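Local coordinates for protein glutathione S-transferase enzyme with thioredoxin-like domain (PDB 4MF7) that probably catalyses the conjugation of glutathione to electrophilic substrates, as a glutathione transferase with a thioredoxin-like N-terminal domain, at residues F29-R34 / P82-L87; K33-Q38 / H70-G75. All blocks are in the same frame, centred on the assembly; numbering follows the deposited sequence.

Contact 1 (F29-R34 / P82-L87); sequences FPITKR and PEFLSL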
ATOM      1  N   PHE A  29      -8.627 -17.063 -17.839  1.00 55.96           N
ATOM      2  CA  PHE A  29      -7.418 -16.661 -17.099  1.00 34.93           C
ATOM      3  C   PHE A  29      -6.271 -17.596 -17.422  1.00 40.53           C
ATOM      4  O   PHE A  29      -6.273 -18.743 -16.965  1.00 41.45           O
ATOM      5  CB  PHE A  29      -7.704 -16.660 -15.597  1.00 39.37           C
ATOM      6  CG  PHE A  29      -8.677 -15.605 -15.181  1.00 39.05           C
ATOM      7  CD1 PHE A  29     -10.040 -15.812 -15.273  1.00 37.14           C
ATOM      8  CD2 PHE A  29      -8.223 -14.382 -14.709  1.00 39.61           C
ATOM      9  CE1 PHE A  29     -10.937 -14.831 -14.886  1.00 47.05           C
ATOM     10  CE2 PHE A  29      -9.115 -13.400 -14.323  1.00 36.29           C
ATOM     11  CZ  PHE A  29     -10.475 -13.618 -14.415  1.00 46.90           C
ATOM     12  N   PRO A  30      -5.278 -17.119 -18.204  1.00 41.67           N
ATOM     13  CA  PRO A  30      -4.192 -18.012 -18.650  1.00 47.93           C
ATOM     14  C   PRO A  30      -3.335 -18.631 -17.543  1.00 43.08           C
ATOM     15  O   PRO A  30      -2.704 -19.664 -17.772  1.00 43.78           O
ATOM     16  CB  PRO A  30      -3.333 -17.116 -19.553  1.00 49.51           C
ATOM     17  CG  PRO A  30      -4.237 -16.017 -19.988  1.00 51.48           C
ATOM     18  CD  PRO A  30      -5.184 -15.788 -18.840  1.00 49.51           C
ATOM     19  N   ILE A  31      -3.315 -18.026 -16.351  1.00 41.50           N
ATOM     20  CA  ILE A  31      -2.594 -18.626 -15.235  1.00 36.00           C
ATOM     21  C   ILE A  31      -3.095 -20.055 -14.936  1.00 33.94           C
ATOM     22  O   ILE A  31      -2.311 -20.925 -14.509  1.00 37.23           O
ATOM     23  CB  ILE A  31      -2.626 -17.736 -13.946  1.00 32.15           C
ATOM     24  CG1 ILE A  31      -1.559 -18.222 -12.954  1.00 36.08           C
ATOM     25  CG2 ILE A  31      -4.027 -17.623 -13.369  1.00 34.96           C
ATOM     26  CD1 ILE A  31      -1.335 -17.284 -11.774  1.00 38.59           C
ATOM     27  N   THR A  32      -4.388 -20.289 -15.171  1.00 36.71           N
ATOM     28  CA  THR A  32      -4.976 -21.616 -14.918  1.00 44.46           C
ATOM     29  C   THR A  32      -4.473 -22.742 -15.847  1.00 41.61           C
ATOM     30  O   THR A  32      -4.731 -23.906 -15.560  1.00 49.81           O
ATOM     31  CB  THR A  32      -6.511 -21.584 -14.965  1.00 40.30           C
ATOM     32  OG1 THR A  32      -6.953 -21.223 -16.282  1.00 42.44           O
ATOM     33  CG2 THR A  32      -7.044 -20.605 -13.944  1.00 42.00           C
ATOM     34  N   LYS A  33      -3.771 -22.397 -16.929  1.00 45.75           N
ATOM     35  CA  LYS A  33      -3.110 -23.388 -17.796  1.00 45.01           C
ATOM     36  C   LYS A  33      -1.909 -24.003 -17.094  1.00 61.65           C
ATOM     37  O   LYS A  33      -1.682 -25.199 -17.216  1.00 52.40           O
ATOM     38  CB  LYS A  33      -2.702 -22.758 -19.125  1.00 54.47           C
ATOM     39  CG  LYS A  33      -3.899 -22.269 -19.929  1.00 59.34           C
ATOM     40  CD  LYS A  33      -3.507 -21.282 -21.014  1.00 95.80           C
ATOM     41  CE  LYS A  33      -2.792 -21.969 -22.162  1.00107.02           C
ATOM     42  NZ  LYS A  33      -2.297 -20.971 -23.144  1.00 96.86           N
ATOM     43  N   ARG A  34      -1.172 -23.196 -16.324  1.00 42.17           N
ATOM     44  CA  ARG A  34      -0.038 -23.686 -15.531  1.00 34.79           C
ATOM     45  C   ARG A  34      -0.379 -24.179 -14.115  1.00 44.13           C
ATOM     46  O   ARG A  34       0.273 -25.103 -13.609  1.00 43.88           O
ATOM     47  CB  ARG A  34       1.050 -22.624 -15.464  1.00 46.14           C
ATOM     48  CG  ARG A  34       2.352 -23.143 -14.880  1.00 53.55           C
ATOM     49  CD  ARG A  34       3.494 -22.171 -15.098  1.00 55.26           C
ATOM     50  NE  ARG A  34       3.946 -22.079 -16.495  1.00 53.11           N
ATOM     51  CZ  ARG A  34       4.991 -22.723 -17.017  1.00 79.05           C
ATOM     52  NH1 ARG A  34       5.714 -23.574 -16.287  1.00 51.62           N
ATOM     53  NH2 ARG A  34       5.319 -22.515 -18.289  1.00 53.76           N
ATOM     54  N   PRO A  82       4.743 -16.746 -18.796  1.00 49.11           N
ATOM     55  CA  PRO A  82       3.622 -15.944 -19.325  1.00 42.37           C
ATOM     56  C   PRO A  82       2.283 -16.223 -18.604  1.00 37.51           C
ATOM     57  O   PRO A  82       1.410 -15.363 -18.532  1.00 38.59           O
ATOM     58  CB  PRO A  82       3.557 -16.333 -20.811  1.00 60.29           C
ATOM     59  CG  PRO A  82       4.658 -17.315 -21.053  1.00 56.67           C
ATOM     60  CD  PRO A  82       5.559 -17.348 -19.863  1.00 58.79           C
ATOM     61  N   GLU A  83       2.134 -17.411 -18.042  1.00 51.84           N
ATOM     62  CA  GLU A  83       0.887 -17.751 -17.358  1.00 35.86           C
ATOM     63  C   GLU A  83       0.739 -16.946 -16.048  1.00 34.09           C
ATOM     64  O   GLU A  83      -0.320 -16.385 -15.781  1.00 38.36           O
ATOM     65  CB  GLU A  83       0.822 -19.262 -17.102  1.00 38.68           C
ATOM     66  CG  GLU A  83       0.705 -20.085 -18.393  1.00 54.77           C
ATOM     67  CD  GLU A  83       2.022 -20.272 -19.124  1.00 59.52           C
ATOM     68  OE1 GLU A  83       1.973 -20.522 -20.344  1.00 60.36           O
ATOM     69  OE2 GLU A  83       3.103 -20.181 -18.489  1.00 49.07           O
ATOM     70  N   PHE A  84       1.803 -16.879 -15.258  1.00 39.57           N
ATOM     71  CA  PHE A  84       1.730 -16.089 -14.026  1.00 41.02           C
ATOM     72  C   PHE A  84       1.579 -14.604 -14.342  1.00 40.48           C
ATOM     73  O   PHE A  84       0.714 -13.919 -13.780  1.00 34.51           O
ATOM     74  CB  PHE A  84       2.925 -16.282 -13.104  1.00 35.00           C
ATOM     75  CG  PHE A  84       2.720 -15.619 -11.765  1.00 37.34           C
ATOM     76  CD1 PHE A  84       1.974 -16.245 -10.798  1.00 33.10           C
ATOM     77  CD2 PHE A  84       3.203 -14.335 -11.504  1.00 38.91           C
ATOM     78  CE1 PHE A  84       1.745 -15.645  -9.566  1.00 34.16           C
ATOM     79  CE2 PHE A  84       2.950 -13.714 -10.278  1.00 38.03           C
ATOM     80  CZ  PHE A  84       2.220 -14.369  -9.302  1.00 31.77           C
ATOM     81  N   LEU A  85       2.401 -14.108 -15.267  1.00 39.66           N
ATOM     82  CA  LEU A  85       2.365 -12.669 -15.606  1.00 32.51           C
ATOM     83  C   LEU A  85       1.034 -12.235 -16.180  1.00 36.69           C
ATOM     84  O   LEU A  85       0.674 -11.053 -16.103  1.00 38.94           O
ATOM     85  CB  LEU A  85       3.502 -12.304 -16.571  1.00 38.42           C
ATOM     86  CG  LEU A  85       4.930 -12.516 -16.089  1.00 46.54           C
ATOM     87  CD1 LEU A  85       5.899 -12.323 -17.264  1.00 47.83           C
ATOM     88  CD2 LEU A  85       5.264 -11.582 -14.926  1.00 42.13           C
ATOM     89  N   SER A  86       0.276 -13.176 -16.735  1.00 40.59           N
ATOM     90  CA  SER A  86      -1.056 -12.843 -17.264  1.00 44.33           C
ATOM     91  C   SER A  86      -2.002 -12.382 -16.149  1.00 45.01           C
ATOM     92  O   SER A  86      -2.932 -11.625 -16.403  1.00 40.67           O
ATOM     93  CB  SER A  86      -1.673 -14.017 -18.049  1.00 42.00           C
ATOM     94  OG  SER A  86      -2.245 -15.007 -17.198  1.00 46.24           O
ATOM     95  N   LEU A  87      -1.749 -12.819 -14.913  1.00 38.76           N
ATOM     96  CA  LEU A  87      -2.523 -12.357 -13.757  1.00 34.20           C
ATOM     97  C   LEU A  87      -1.890 -11.154 -13.051  1.00 34.06           C
ATOM     98  O   LEU A  87      -2.586 -10.172 -12.740  1.00 34.53           O
ATOM     99  CB  LEU A  87      -2.709 -13.495 -12.754  1.00 33.97           C
ATOM    100  CG  LEU A  87      -3.497 -13.199 -11.480  1.00 31.21           C
ATOM    101  CD1 LEU A  87      -4.876 -12.634 -11.749  1.00 30.70           C
ATOM    102  CD2 LEU A  87      -3.585 -14.448 -10.618  1.00 35.18           C
TER
HETATM  103  O   HOH W   1      -4.371 -15.197 -15.648  1.00 39.20           O
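R34 and E83 meet through two bent chains. R34 leaves with CG opposite its backbone N (chi1 -170°) and turns at chi3, while the E83 chain bends at chi2 (79°), which brings its carboxylate to the guanidinium, the two side chains crossing at about a right angle. The result is a salt bridge in which the guanidinium holds the carboxylate side-on, NE and NH2 both giving their hydrogens to a single oxygen. NE to OE2 of E83 is 2.9 Å and the straighter bond (158°); NH2 to the same OE2 is 3.2 Å and more bent. OE2 lies close to the guanidinium plane, yet both nitrogens reach it from one face of the carboxylate, well above that plane. The aliphatic part of the pair packs as well, CB of R34 lying 3.7 Å from CB of E83.

I31 is the apolar counterpart, a knob set among E83, F84, S86 and L87. Its extended chain carries CD1 to 3.6 Å from CD1 of F84 and 3.8 Å from CD2 of L87, and the I31 side chain also touches Y46 and I97 of the sheet. Next to it in the chain, CB of P30 rests 3.3 Å from OG of S86. A water accepts from N of I31 and donates to OG of S86, whose hydroxyl in turn bonds to O of E83.

Were E83 an alanine, the R34 guanidinium would probably lose its carboxylate mate and be held less firmly in place. The chemistry thus divides the interface: a doubly donated salt bridge on the exposed flank, a buried apolar plug on the sheet side, and a water-mediated link between backbone and hydroxyl.

Contact 2 (K33-Q38 / H70-G75); sequences KRWPAQ and HAIDFG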
ATOM      1  N   LYS A  33      -3.771 -22.397 -16.929  1.00 45.75           N
ATOM      2  CA  LYS A  33      -3.110 -23.388 -17.796  1.00 45.01           C
ATOM      3  C   LYS A  33      -1.909 -24.003 -17.094  1.00 61.65           C
ATOM      4  O   LYS A  33      -1.682 -25.199 -17.216  1.00 52.40           O
ATOM      5  CB  LYS A  33      -2.702 -22.758 -19.125  1.00 54.47           C
ATOM      6  CG  LYS A  33      -3.899 -22.269 -19.929  1.00 59.34           C
ATOM      7  CD  LYS A  33      -3.507 -21.282 -21.014  1.00 95.80           C
ATOM      8  CE  LYS A  33      -2.792 -21.969 -22.162  1.00107.02           C
ATOM      9  NZ  LYS A  33      -2.297 -20.971 -23.144  1.00 96.86           N
ATOM     10  N   ARG A  34      -1.172 -23.196 -16.324  1.00 42.17           N
ATOM     11  CA  ARG A  34      -0.038 -23.686 -15.531  1.00 34.79           C
ATOM     12  C   ARG A  34      -0.379 -24.179 -14.115  1.00 44.13           C
ATOM     13  O   ARG A  34       0.273 -25.103 -13.609  1.00 43.88           O
ATOM     14  CB  ARG A  34       1.050 -22.624 -15.464  1.00 46.14           C
ATOM     15  CG  ARG A  34       2.352 -23.143 -14.880  1.00 53.55           C
ATOM     16  CD  ARG A  34       3.494 -22.171 -15.098  1.00 55.26           C
ATOM     17  NE  ARG A  34       3.946 -22.079 -16.495  1.00 53.11           N
ATOM     18  CZ  ARG A  34       4.991 -22.723 -17.017  1.00 79.05           C
ATOM     19  NH1 ARG A  34       5.714 -23.574 -16.287  1.00 51.62           N
ATOM     20  NH2 ARG A  34       5.319 -22.515 -18.289  1.00 53.76           N
ATOM     21  N   TRP A  35      -1.358 -23.537 -13.468  1.00 38.70           N
ATOM     22  CA  TRP A  35      -1.861 -23.950 -12.149  1.00 37.63           C
ATOM     23  C   TRP A  35      -3.352 -24.160 -12.232  1.00 39.65           C
ATOM     24  O   TRP A  35      -4.124 -23.270 -11.899  1.00 37.88           O
ATOM     25  CB  TRP A  35      -1.508 -22.917 -11.047  1.00 41.82           C
ATOM     26  CG  TRP A  35      -0.039 -22.816 -10.813  1.00 35.44           C
ATOM     27  CD1 TRP A  35       0.717 -23.610 -10.008  1.00 36.03           C
ATOM     28  CD2 TRP A  35       0.861 -21.876 -11.408  1.00 36.29           C
ATOM     29  NE1 TRP A  35       2.024 -23.227 -10.058  1.00 36.91           N
ATOM     30  CE2 TRP A  35       2.145 -22.171 -10.922  1.00 36.88           C
ATOM     31  CE3 TRP A  35       0.704 -20.816 -12.309  1.00 38.23           C
ATOM     32  CZ2 TRP A  35       3.269 -21.438 -11.292  1.00 37.58           C
ATOM     33  CZ3 TRP A  35       1.814 -20.097 -12.687  1.00 40.21           C
ATOM     34  CH2 TRP A  35       3.082 -20.397 -12.163  1.00 42.09           C
ATOM     35  N   PRO A  36      -3.776 -25.356 -12.696  1.00 43.30           N
ATOM     36  CA  PRO A  36      -5.200 -25.589 -12.951  1.00 42.37           C
ATOM     37  C   PRO A  36      -6.051 -25.507 -11.692  1.00 36.59           C
ATOM     38  O   PRO A  36      -5.574 -25.844 -10.606  1.00 42.66           O
ATOM     39  CB  PRO A  36      -5.228 -27.017 -13.544  1.00 41.93           C
ATOM     40  CG  PRO A  36      -3.855 -27.236 -14.081  1.00 45.91           C
ATOM     41  CD  PRO A  36      -2.942 -26.486 -13.151  1.00 46.10           C
ATOM     42  N   ALA A  37      -7.282 -25.062 -11.852  1.00 35.78           N
ATOM     43  CA  ALA A  37      -8.229 -25.002 -10.756  1.00 35.72           C
ATOM     44  C   ALA A  37      -8.943 -26.353 -10.626  1.00 48.10           C
ATOM     45  O   ALA A  37      -9.699 -26.726 -11.521  1.00 42.58           O
ATOM     46  CB  ALA A  37      -9.247 -23.905 -11.019  1.00 41.12           C
ATOM     47  N   GLN A  38      -8.684 -27.087  -9.545  1.00 43.07           N
ATOM     48  CA  GLN A  38      -9.430 -28.330  -9.228  1.00 39.18           C
ATOM     49  C   GLN A  38     -10.841 -28.017  -8.732  1.00 49.69           C
ATOM     50  O   GLN A  38     -11.729 -28.854  -8.874  1.00 39.45           O
ATOM     51  CB  GLN A  38      -8.698 -29.182  -8.168  1.00 36.88           C
ATOM     52  CG  GLN A  38      -7.293 -29.609  -8.530  1.00 44.73           C
ATOM     53  CD  GLN A  38      -7.239 -30.430  -9.810  1.00 86.55           C
ATOM     54  OE1 GLN A  38      -8.104 -31.274 -10.061  1.00 66.73           O
ATOM     55  NE2 GLN A  38      -6.223 -30.178 -10.633  1.00 71.93           N
ATOM     56  N   HIS A  70      -2.071 -22.447  -4.503  1.00 29.83           N
ATOM     57  CA  HIS A  70      -1.089 -22.896  -5.482  1.00 29.94           C
ATOM     58  C   HIS A  70       0.244 -22.236  -5.152  1.00 34.60           C
ATOM     59  O   HIS A  70       0.359 -21.018  -5.191  1.00 34.22           O
ATOM     60  CB  HIS A  70      -1.488 -22.531  -6.911  1.00 32.75           C
ATOM     61  CG  HIS A  70      -2.845 -23.020  -7.320  1.00 32.67           C
ATOM     62  ND1 HIS A  70      -3.068 -24.287  -7.824  1.00 34.51           N
ATOM     63  CD2 HIS A  70      -4.057 -22.418  -7.268  1.00 37.71           C
ATOM     64  CE1 HIS A  70      -4.356 -24.428  -8.093  1.00 35.08           C
ATOM     65  NE2 HIS A  70      -4.978 -23.315  -7.750  1.00 41.82           N
ATOM     66  N   ALA A  71       1.249 -23.055  -4.852  1.00 30.22           N
ATOM     67  CA  ALA A  71       2.602 -22.567  -4.626  1.00 34.50           C
ATOM     68  C   ALA A  71       3.224 -22.164  -5.949  1.00 40.11           C
ATOM     69  O   ALA A  71       3.165 -22.903  -6.924  1.00 41.19           O
ATOM     70  CB  ALA A  71       3.468 -23.625  -3.944  1.00 37.78           C
ATOM     71  N   ILE A  72       3.817 -20.983  -5.972  1.00 33.42           N
ATOM     72  CA  ILE A  72       4.456 -20.443  -7.154  1.00 34.40           C
ATOM     73  C   ILE A  72       5.963 -20.606  -6.934  1.00 38.81           C
ATOM     74  O   ILE A  72       6.529 -19.996  -6.037  1.00 44.85           O
ATOM     75  CB  ILE A  72       4.048 -18.967  -7.350  1.00 39.56           C
ATOM     76  CG1 ILE A  72       2.515 -18.846  -7.449  1.00 33.91           C
ATOM     77  CG2 ILE A  72       4.706 -18.366  -8.578  1.00 44.85           C
ATOM     78  CD1 ILE A  72       1.862 -19.630  -8.557  1.00 40.87           C
ATOM     79  N   ASP A  73       6.591 -21.474  -7.723  1.00 49.34           N
ATOM     80  CA  ASP A  73       8.006 -21.838  -7.510  1.00 49.29           C
ATOM     81  C   ASP A  73       8.936 -20.781  -8.112  1.00 46.32           C
ATOM     82  O   ASP A  73       9.194 -20.778  -9.322  1.00 47.07           O
ATOM     83  CB  ASP A  73       8.285 -23.230  -8.112  1.00 51.51           C
ATOM     84  CG  ASP A  73       9.616 -23.841  -7.652  1.00 74.75           C
ATOM     85  OD1 ASP A  73      10.472 -23.121  -7.091  1.00 56.17           O
ATOM     86  OD2 ASP A  73       9.802 -25.060  -7.876  1.00 64.82           O
ATOM     87  N   PHE A  74       9.430 -19.884  -7.258  1.00 46.55           N
ATOM     88  CA  PHE A  74      10.388 -18.844  -7.668  1.00 69.72           C
ATOM     89  C   PHE A  74      11.762 -19.449  -7.998  1.00 65.02           C
ATOM     90  O   PHE A  74      12.503 -18.900  -8.806  1.00 55.26           O
ATOM     91  CB  PHE A  74      10.521 -17.750  -6.590  1.00 65.83           C
ATOM     92  CG  PHE A  74       9.424 -16.717  -6.631  1.00 53.93           C
ATOM     93  CD1 PHE A  74       8.082 -17.092  -6.545  1.00 44.14           C
ATOM     94  CD2 PHE A  74       9.729 -15.367  -6.736  1.00 77.34           C
ATOM     95  CE1 PHE A  74       7.071 -16.136  -6.589  1.00 41.97           C
ATOM     96  CE2 PHE A  74       8.726 -14.410  -6.768  1.00 72.04           C
ATOM     97  CZ  PHE A  74       7.396 -14.792  -6.692  1.00 59.72           C
ATOM     98  N   GLY A  75      12.077 -20.590  -7.383  1.00 76.17           N
ATOM     99  CA  GLY A  75      13.291 -21.347  -7.701  1.00 77.71           C
ATOM    100  C   GLY A  75      13.368 -21.811  -9.149  1.00 74.10           C
ATOM    101  O   GLY A  75      14.460 -22.020  -9.672  1.00 74.64           O
TER
HETATM  102  O   HOH W   2       5.128 -23.404  -9.508  1.00 42.92           O
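W35 and I72 make the closest apolar contact here, a CH-pi interaction in which the methyl CD1 of I72 stands over the centre of the six-membered ring, 3.6 Å from its centroid and only 16° off the normal. The side chains cross at about a right angle, and although the bond from CA to CB of I72 does not point at the indole, the end of its side chain comes in to reach it. On the opposite face of the indole lies CG of R34, toward the rim, so the ring is held between two aliphatic groups.

A second CH-pi contact runs from the same tryptophan to H70. CB of W35, which points toward 70-75, lies over the imidazole, 4.2 Å from the ring centroid; chi1 of -65° then turns the indole toward I72 and A71. The two aromatic rings themselves meet obliquely, their planes 60° apart. Beyond them, O of P36 approaches CE1 of H70 to 3.1 Å; the polar end of that imidazole is engaged elsewhere, NE2 bonding to Q44.

A water also bridges the two segments. In the plane of the indole at its edge, it accepts from NE1 of W35 at 3.2 Å and from the backbone N of D73 at 3.0 Å, tying the indole to the chain beyond the strand.

The whole is a surface packing of an N-terminal extension on the end of the outer strand 67-71 and the loop that follows it, in a thioredoxin-like sheet, the fold of the N-terminal domain in glutathione transferases.

How the contacts relate
Contacts 1 and 2 are neighbours, their centres about 9 Å apart, and both use the short, weakly bonded helix 31-34 or the residues next to it, their segments overlapping at K33 and R34. Along the chain this helix comes first, then strand 67-71 and helix 82-87, so one N-terminal segment meets two successive elements of the thioredoxin-like domain. The contacts join directly where F84 of 82-87 packs on both I72 and W35, and Y46 of strand 43-47 touches side chains of each. Contact 1 is partly buried and contact 2 lies at the surface. Together they illustrate how residues ahead of the first strand can be fixed to a fold, here by docking on a helix and on the end of an outer strand with its following loop.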